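Local coordinates for protein Dye type peroxidase A (Streptomyces lividans 1326, PDB 6GZW) that probably uses its haem group to catalyse the peroxide-dependent oxidation of dyes and other substrates, as a dye-decolourising peroxidase of Streptomyces lividans, at residues Gln11-His15 with Ala57-Ala62; Lys100-Val104 with Pro212-Ala216; Glu242-Gly246 with Asp344-Phe349. All coordinates share one frame. Numbering follows the deposited sequence.

Interaction 1: Gln11-His15 with Ala57-Ala62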
# COMPACT_ATOMS: atom_id res chain seq x y z
N GLN A 11 8.44 -18.19 -5.55
CA GLN A 11 9.61 -17.91 -4.75
C GLN A 11 10.72 -17.40 -5.64
O GLN A 11 11.04 -18.04 -6.66
CB GLN A 11 10.07 -19.21 -4.09
CG GLN A 11 11.35 -19.03 -3.27
CD GLN A 11 11.73 -20.25 -2.45
OE1 GLN A 11 10.93 -21.14 -2.23
NE2 GLN A 11 12.95 -20.26 -1.97
N ALA A 12 11.32 -16.28 -5.28
CA ALA A 12 12.49 -15.77 -5.98
C ALA A 12 13.78 -16.29 -5.33
O ALA A 12 13.84 -16.55 -4.13
CB ALA A 12 12.50 -14.24 -5.98
N MET A 13 14.81 -16.43 -6.15
CA MET A 13 16.10 -16.88 -5.66
C MET A 13 16.90 -15.74 -5.06
O MET A 13 17.02 -14.66 -5.66
CB MET A 13 16.90 -17.53 -6.79
CG MET A 13 16.36 -18.89 -7.22
SD MET A 13 17.45 -19.69 -8.43
CE MET A 13 18.90 -20.08 -7.45
N PHE A 14 17.49 -15.99 -3.89
CA PHE A 14 18.38 -15.06 -3.24
C PHE A 14 19.79 -15.24 -3.77
O PHE A 14 20.46 -14.28 -4.17
CB PHE A 14 18.38 -15.26 -1.70
CG PHE A 14 19.44 -14.48 -1.00
CD1 PHE A 14 19.42 -13.08 -1.01
CD2 PHE A 14 20.50 -15.13 -0.32
CE1 PHE A 14 20.42 -12.35 -0.38
CE2 PHE A 14 21.49 -14.39 0.31
CZ PHE A 14 21.46 -13.01 0.29
N HIS A 15 20.27 -16.49 -3.71
CA HIS A 15 21.64 -16.78 -4.16
C HIS A 15 21.69 -16.79 -5.69
O HIS A 15 20.79 -17.32 -6.34
CB HIS A 15 22.15 -18.12 -3.62
CG HIS A 15 22.44 -18.12 -2.16
ND1 HIS A 15 21.82 -18.99 -1.29
CD2 HIS A 15 23.29 -17.38 -1.41
CE1 HIS A 15 22.27 -18.78 -0.06
NE2 HIS A 15 23.17 -17.81 -0.11
N ALA A 57 17.57 -11.76 4.54
CA ALA A 57 17.03 -11.86 3.20
C ALA A 57 16.89 -13.32 2.73
O ALA A 57 15.86 -13.71 2.20
CB ALA A 57 17.89 -11.10 2.21
N ARG A 58 17.95 -14.12 2.92
CA ARG A 58 17.95 -15.52 2.54
C ARG A 58 16.79 -16.28 3.16
O ARG A 58 16.01 -16.95 2.47
CB ARG A 58 19.28 -16.18 2.90
CG ARG A 58 19.53 -17.55 2.26
CD ARG A 58 19.16 -18.73 3.14
NE ARG A 58 19.76 -18.64 4.47
CZ ARG A 58 19.37 -19.36 5.52
NH1 ARG A 58 18.38 -20.26 5.40
NH2 ARG A 58 19.93 -19.15 6.69
N ARG A 59 16.61 -16.14 4.48
CA ARG A 59 15.52 -16.84 5.14
C ARG A 59 14.18 -16.38 4.65
O ARG A 59 13.31 -17.20 4.29
CB ARG A 59 15.57 -16.63 6.66
CG ARG A 59 16.75 -17.28 7.38
CD ARG A 59 16.94 -16.76 8.82
NE ARG A 59 18.23 -17.17 9.37
CZ ARG A 59 18.51 -18.38 9.87
NH1 ARG A 59 17.59 -19.33 9.99
NH2 ARG A 59 19.76 -18.64 10.26
N LEU A 60 13.98 -15.06 4.67
CA LEU A 60 12.66 -14.52 4.36
C LEU A 60 12.25 -14.78 2.91
O LEU A 60 11.09 -15.08 2.64
CB LEU A 60 12.58 -13.04 4.70
CG LEU A 60 12.12 -12.75 6.14
CD1 LEU A 60 12.93 -13.48 7.22
CD2 LEU A 60 12.18 -11.26 6.36
N MET A 61 13.21 -14.70 1.99
CA MET A 61 12.91 -15.00 0.57
C MET A 61 12.52 -16.47 0.34
O MET A 61 11.82 -16.79 -0.62
CB MET A 61 14.05 -14.59 -0.35
CG MET A 61 14.20 -13.09 -0.50
SD MET A 61 15.52 -12.63 -1.62
CE MET A 61 14.98 -13.51 -3.08
N ALA A 62 12.92 -17.35 1.26
CA ALA A 62 12.51 -18.75 1.20
C ALA A 62 11.21 -19.03 1.95
O ALA A 62 10.77 -20.16 2.07
CB ALA A 62 13.64 -19.62 1.73
O HOH W 1 10.76 -15.16 -2.72
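Met61, on the last turn of helix 43-61, lays its side chain across the backbone of Ala12 to Phe14 and buries more surface here than any other residue of the pair. Its methyl group settles against main-chain atoms, with Met61 CE 3.4 Å from Ala12 O and 3.6 Å from Phe14 N. The sulfur beside it forms a Met-aromatic contact: Met61 SD lies 5.2 Å from the centroid of the Phe14 ring, in an oblique position. Phe14 in turn fits along the helix, with Arg58 CA over one ring face, Phe14 CD2 3.6 Å from Arg58 CB, and Phe14 CE1 3.8 Å from Ala57 CB. Here Arg58 contributes its aliphatic part, on which His15 also rests (His15 CE1 to Arg58 CG, 3.8 Å), while its guanidinium forms a salt bridge with Asp55. The example shows how a loop without regular structure can dock on a helix of the ferredoxin-like N-terminal half; Ala57 and Ala12 both continue onto strand 83-89. No direct hydrogen bond crosses the contact. One water takes the place of such a bond, accepting from Ala12 N at 2.8 Å and donating to Met61 O at 2.9 Å near the helix end. Adhesion between the two segments is therefore chiefly a matter of apolar and sulfur-aromatic complementarity, with one pair of polar backbone atoms joined through a water.

Interaction 2: Lys100-Val104 with Pro212-Ala216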
# COMPACT_ATOMS: atom_id res chain seq x y z
N LYS A 100 39.23 4.54 -1.73
CA LYS A 100 39.92 3.88 -2.84
C LYS A 100 39.05 2.88 -3.63
O LYS A 100 39.32 2.65 -4.79
CB LYS A 100 41.21 3.22 -2.36
CG LYS A 100 42.28 4.23 -1.99
CD LYS A 100 43.56 3.59 -1.48
CE LYS A 100 44.49 4.68 -0.95
NZ LYS A 100 45.88 4.20 -0.76
N GLN A 101 37.98 2.35 -3.00
CA GLN A 101 37.04 1.40 -3.64
C GLN A 101 35.72 2.04 -4.16
O GLN A 101 34.85 1.32 -4.68
CB GLN A 101 36.67 0.30 -2.64
CG GLN A 101 37.83 -0.54 -2.14
CD GLN A 101 38.51 -1.36 -3.22
OE1 GLN A 101 37.98 -1.57 -4.32
NE2 GLN A 101 39.70 -1.84 -2.89
N ARG A 102 35.59 3.36 -4.01
CA ARG A 102 34.39 4.07 -4.44
C ARG A 102 34.37 4.11 -5.96
O ARG A 102 35.29 4.67 -6.55
CB ARG A 102 34.38 5.50 -3.90
CG ARG A 102 33.07 6.22 -4.10
CD ARG A 102 33.14 7.64 -3.62
NE ARG A 102 33.89 8.45 -4.58
CZ ARG A 102 35.14 8.91 -4.43
NH1 ARG A 102 35.85 8.70 -3.32
NH2 ARG A 102 35.69 9.61 -5.42
N PRO A 103 33.33 3.52 -6.61
CA PRO A 103 33.32 3.56 -8.09
C PRO A 103 33.11 4.97 -8.62
O PRO A 103 32.39 5.77 -7.98
CB PRO A 103 32.16 2.64 -8.47
CG PRO A 103 31.78 1.89 -7.20
CD PRO A 103 32.16 2.80 -6.08
N VAL A 104 33.72 5.28 -9.77
CA VAL A 104 33.50 6.56 -10.48
C VAL A 104 32.01 6.69 -10.82
O VAL A 104 31.46 7.82 -10.87
CB VAL A 104 34.35 6.66 -11.79
CG1 VAL A 104 33.95 7.87 -12.63
CG2 VAL A 104 35.83 6.72 -11.46
N PRO A 212 35.59 -1.02 -10.05
CA PRO A 212 36.33 -1.79 -9.06
C PRO A 212 35.80 -3.22 -9.00
O PRO A 212 34.61 -3.46 -9.20
CB PRO A 212 36.10 -1.03 -7.74
CG PRO A 212 34.99 -0.04 -8.01
CD PRO A 212 34.53 -0.20 -9.44
N ALA A 213 36.69 -4.18 -8.73
CA ALA A 213 36.34 -5.59 -8.84
C ALA A 213 35.19 -6.00 -7.91
O ALA A 213 34.44 -6.89 -8.26
CB ALA A 213 37.57 -6.46 -8.57
N TRP A 214 35.03 -5.32 -6.76
CA TRP A 214 33.94 -5.67 -5.84
C TRP A 214 32.55 -5.50 -6.47
O TRP A 214 31.58 -6.07 -5.98
CB TRP A 214 34.04 -4.89 -4.51
CG TRP A 214 33.67 -3.46 -4.57
CD1 TRP A 214 34.50 -2.40 -4.75
CD2 TRP A 214 32.35 -2.91 -4.40
NE1 TRP A 214 33.79 -1.22 -4.74
CE2 TRP A 214 32.47 -1.51 -4.52
CE3 TRP A 214 31.09 -3.47 -4.17
CZ2 TRP A 214 31.37 -0.66 -4.42
CZ3 TRP A 214 29.99 -2.61 -4.07
CH2 TRP A 214 30.14 -1.24 -4.19
N MET A 215 32.45 -4.69 -7.53
CA MET A 215 31.18 -4.51 -8.25
C MET A 215 30.87 -5.51 -9.38
O MET A 215 29.86 -5.36 -10.08
CB MET A 215 31.06 -3.07 -8.76
CG MET A 215 30.44 -2.11 -7.76
SD MET A 215 28.74 -2.50 -7.31
CE MET A 215 27.92 -2.19 -8.88
N ALA A 216 31.73 -6.52 -9.56
CA ALA A 216 31.53 -7.53 -10.61
C ALA A 216 30.13 -8.16 -10.60
O ALA A 216 29.63 -8.55 -9.55
CB ALA A 216 32.60 -8.61 -10.51
O HOH W 2 37.37 -4.20 -5.40
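Pro103, Gln101 and Pro212 bury the largest areas in this meeting of two loops. Gln101 supplies the polar part twice over. Its carbonyl accepts a nearly straight hydrogen bond from the indole, Trp214 NE1 to Gln101 O at 2.8 Å, while its OE1 accepts a hydrogen bond from a water that in turn accepts from the Trp214 backbone, with Gln101 OE1 and Trp214 N each 2.9 Å from that water. One glutamine thus addresses both ends of the same tryptophan. Pro103 gives the apolar part, its CB 3.8 Å from Pro212 CD and its CG 3.8 Å from Trp214 CZ2. Pro212 also touches the Gln101 carbonyl, with Pro212 CG 3.6 Å from Gln101 O, and its own carbonyl accepts from Met215 N at 3.0 Å to start the short 3-10 turn that presents Trp214. The example illustrates how an indole N-H bonded to a backbone carbonyl can combine with proline packing to join two loops, one in the N-terminal and one in the C-terminal peroxidase region. Around it, helix 90-95 meets Pro103 through Phe93, helix 372-375 packs on Trp214 and Gln101, Tyr220 of strand 219-228 touches Pro103 and Met215, and Ala359 of strand 350-360 touches Trp214 and Met215.

Interaction 3: Glu242-Gly246 with Asp344-Phe349. With HEM (protoporphyrin IX containing Fe), chain C.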
# COMPACT_ATOMS: atom_id res chain seq x y z
N GLU A 242 -1.85 11.63 -25.19
CA GLU A 242 -1.20 10.69 -26.05
C GLU A 242 -0.03 11.38 -26.78
O GLU A 242 1.04 10.79 -26.99
CB GLU A 242 -2.21 10.00 -26.99
CG GLU A 242 -3.10 9.03 -26.19
CD GLU A 242 -4.07 8.19 -26.98
OE1 GLU A 242 -4.45 8.57 -28.11
OE2 GLU A 242 -4.50 7.14 -26.43
N ASP A 243 -0.20 12.64 -27.15
CA ASP A 243 0.94 13.39 -27.73
C ASP A 243 2.11 13.59 -26.76
O ASP A 243 3.24 13.67 -27.20
CB ASP A 243 0.51 14.77 -28.27
CG ASP A 243 -0.13 14.68 -29.63
OD1 ASP A 243 -0.11 13.63 -30.27
OD2 ASP A 243 -0.73 15.69 -30.05
N VAL A 244 1.86 13.67 -25.45
CA VAL A 244 2.97 13.80 -24.48
C VAL A 244 3.87 12.58 -24.50
O VAL A 244 5.09 12.72 -24.46
CB VAL A 244 2.43 14.08 -23.04
CG1 VAL A 244 3.52 13.88 -21.98
CG2 VAL A 244 1.88 15.48 -22.98
N ILE A 245 3.26 11.40 -24.62
CA ILE A 245 4.04 10.14 -24.58
C ILE A 245 4.45 9.67 -25.98
O ILE A 245 5.55 9.17 -26.14
CB ILE A 245 3.24 9.02 -23.87
CG1 ILE A 245 2.95 9.39 -22.42
CG2 ILE A 245 3.96 7.68 -23.97
CD1 ILE A 245 4.19 9.62 -21.57
N GLY A 246 3.56 9.82 -26.96
CA GLY A 246 3.78 9.21 -28.28
C GLY A 246 3.26 7.79 -28.44
O GLY A 246 3.53 7.10 -29.45
N ASP A 344 11.46 17.26 -22.75
CA ASP A 344 10.40 16.26 -22.76
C ASP A 344 9.04 16.93 -22.55
O ASP A 344 8.87 17.72 -21.62
CB ASP A 344 10.68 15.29 -21.61
CG ASP A 344 9.78 14.08 -21.60
OD1 ASP A 344 8.85 13.95 -22.44
OD2 ASP A 344 10.01 13.22 -20.72
N ALA A 345 8.07 16.63 -23.41
CA ALA A 345 6.69 17.08 -23.18
C ALA A 345 6.19 16.67 -21.80
O ALA A 345 5.41 17.41 -21.19
CB ALA A 345 5.77 16.55 -24.25
N LEU A 346 6.65 15.53 -21.29
CA LEU A 346 6.16 15.03 -19.99
C LEU A 346 6.62 15.88 -18.81
O LEU A 346 5.98 15.87 -17.76
CB LEU A 346 6.61 13.59 -19.78
CG LEU A 346 6.21 12.88 -18.48
CD1 LEU A 346 4.71 12.76 -18.42
CD2 LEU A 346 6.91 11.53 -18.34
N SER A 347 7.73 16.59 -18.94
CA SER A 347 8.35 17.29 -17.81
C SER A 347 7.44 18.28 -17.11
O SER A 347 7.52 18.47 -15.92
CB SER A 347 9.68 17.96 -18.26
OG SER A 347 10.65 16.95 -18.51
N GLN A 348 6.54 18.89 -17.87
CA GLN A 348 5.58 19.85 -17.37
C GLN A 348 4.64 19.24 -16.32
O GLN A 348 4.05 19.95 -15.51
CB GLN A 348 4.79 20.38 -18.58
CG GLN A 348 3.52 21.12 -18.28
CD GLN A 348 2.97 21.89 -19.45
OE1 GLN A 348 3.44 21.76 -20.58
NE2 GLN A 348 1.98 22.70 -19.20
N PHE A 349 4.46 17.92 -16.40
CA PHE A 349 3.42 17.22 -15.61
C PHE A 349 3.97 16.34 -14.52
O PHE A 349 3.21 15.57 -13.90
CB PHE A 349 2.56 16.39 -16.56
CG PHE A 349 1.90 17.24 -17.59
CD1 PHE A 349 0.82 18.05 -17.24
CD2 PHE A 349 2.38 17.28 -18.89
CE1 PHE A 349 0.26 18.90 -18.18
CE2 PHE A 349 1.82 18.11 -19.82
CZ PHE A 349 0.76 18.93 -19.47
CHA HEM C . 9.14 4.82 -21.74
CHB HEM C . 6.17 7.07 -18.65
CHC HEM C . 10.05 8.92 -16.38
CHD HEM C . 12.98 6.67 -19.46
C1A HEM C . 8.01 5.27 -21.10
C2A HEM C . 6.68 4.99 -21.54
C3A HEM C . 5.86 5.63 -20.66
C4A HEM C . 6.67 6.31 -19.70
CMA HEM C . 4.35 5.63 -20.64
CAA HEM C . 6.25 4.15 -22.74
CBA HEM C . 6.03 2.67 -22.51
CGA HEM C . 7.32 1.96 -22.23
O1A HEM C . 8.10 1.58 -23.14
O2A HEM C . 7.66 1.76 -21.03
C1B HEM C . 6.99 7.76 -17.73
C2B HEM C . 6.49 8.50 -16.62
C3B HEM C . 7.55 9.04 -15.96
C4B HEM C . 8.76 8.59 -16.72
CMB HEM C . 5.05 8.69 -16.27
CAB HEM C . 7.60 9.81 -14.70
CBB HEM C . 6.68 9.73 -13.74
C1C HEM C . 11.19 8.52 -17.03
C2C HEM C . 12.51 8.89 -16.66
C3C HEM C . 13.35 8.25 -17.56
C4C HEM C . 12.52 7.48 -18.45
CMC HEM C . 12.93 9.80 -15.55
CAC HEM C . 14.82 8.32 -17.69
CBC HEM C . 15.64 9.30 -17.26
C1D HEM C . 12.11 5.94 -20.27
C2D HEM C . 12.66 5.04 -21.30
C3D HEM C . 11.60 4.52 -21.95
C4D HEM C . 10.40 5.12 -21.29
CMD HEM C . 14.13 4.72 -21.56
CAD HEM C . 11.66 3.53 -23.10
CBD HEM C . 11.87 4.23 -24.45
CGD HEM C . 11.99 3.21 -25.55
O1D HEM C . 10.98 2.88 -26.23
O2D HEM C . 13.10 2.69 -25.76
NA HEM C . 8.00 6.16 -20.04
NB HEM C . 8.32 7.87 -17.76
NC HEM C . 11.20 7.73 -18.13
ND HEM C . 10.77 6.04 -20.36
FE HEM C . 9.58 6.95 -19.12
O HOH W 3 9.67 5.42 -17.86
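Two backbones approach until Val244 CA and Ala345 CA are only 5.1 Å apart, yet no hydrogen bond passes between them; the main chain of both segments bonds instead to a third piece of chain, Val244 to His285, Ile245 to Ala286 and Ala345 to Asn283. The setting is the haem pocket of the C-terminal, ferredoxin-like half of a dye-decolourising peroxidase, and the motif at its heart is an Asx turn, in which Asp344 OD1 accepts from Leu346 N at 2.9 Å. The other carboxylate oxygen of Asp344 is hydrogen-bonded to His285 ND1, behind the haem face opposite the iron-bound water. This is consistent with the proximal His-Asp pair of the family, in which the aspartate orients the histidine that ligates iron.

Contact between the segments is apolar and centres on Val244, whose CG1 reaches Leu346 CA at 3.5 Å and Leu346 CB at 3.8 Å while its CG2 touches Phe349 CE2 at 4.1 Å. Ala345 points its CB toward the helix and completes the close fit. Helix 238-245 ends at Gly246, where phi is positive and a side chain would collide with the carbonyl oxygen of Ile245; Gly246 N still closes the last turn on Glu242 O at 2.7 Å. Both segments also contribute to the pocket wall on the side away from the water: Ile245 CG2 sits 3.9 Å from the haem methyl CMA, and Leu346 CD2 lies 3.5 Å from haem C3B.

The three contacts follow one another along the chain and remain separate in space. Interactions 1 and 2 are the closest pair, with centres about 26 Å apart and nearest atoms about 12 Å; interaction 3 has its centre about 39 Å from that of interaction 1, on the opposite side of the chain's centre, and about 37 Å from that of interaction 2. Of the three, interaction 3 alone holds residues of the haem pocket. The antiparallel sheet relates them: strand 350-360 starts directly after interaction 3, meets interaction 2 near its far end through Ala359, and lies beside strand 83-89, on which interaction 1 packs.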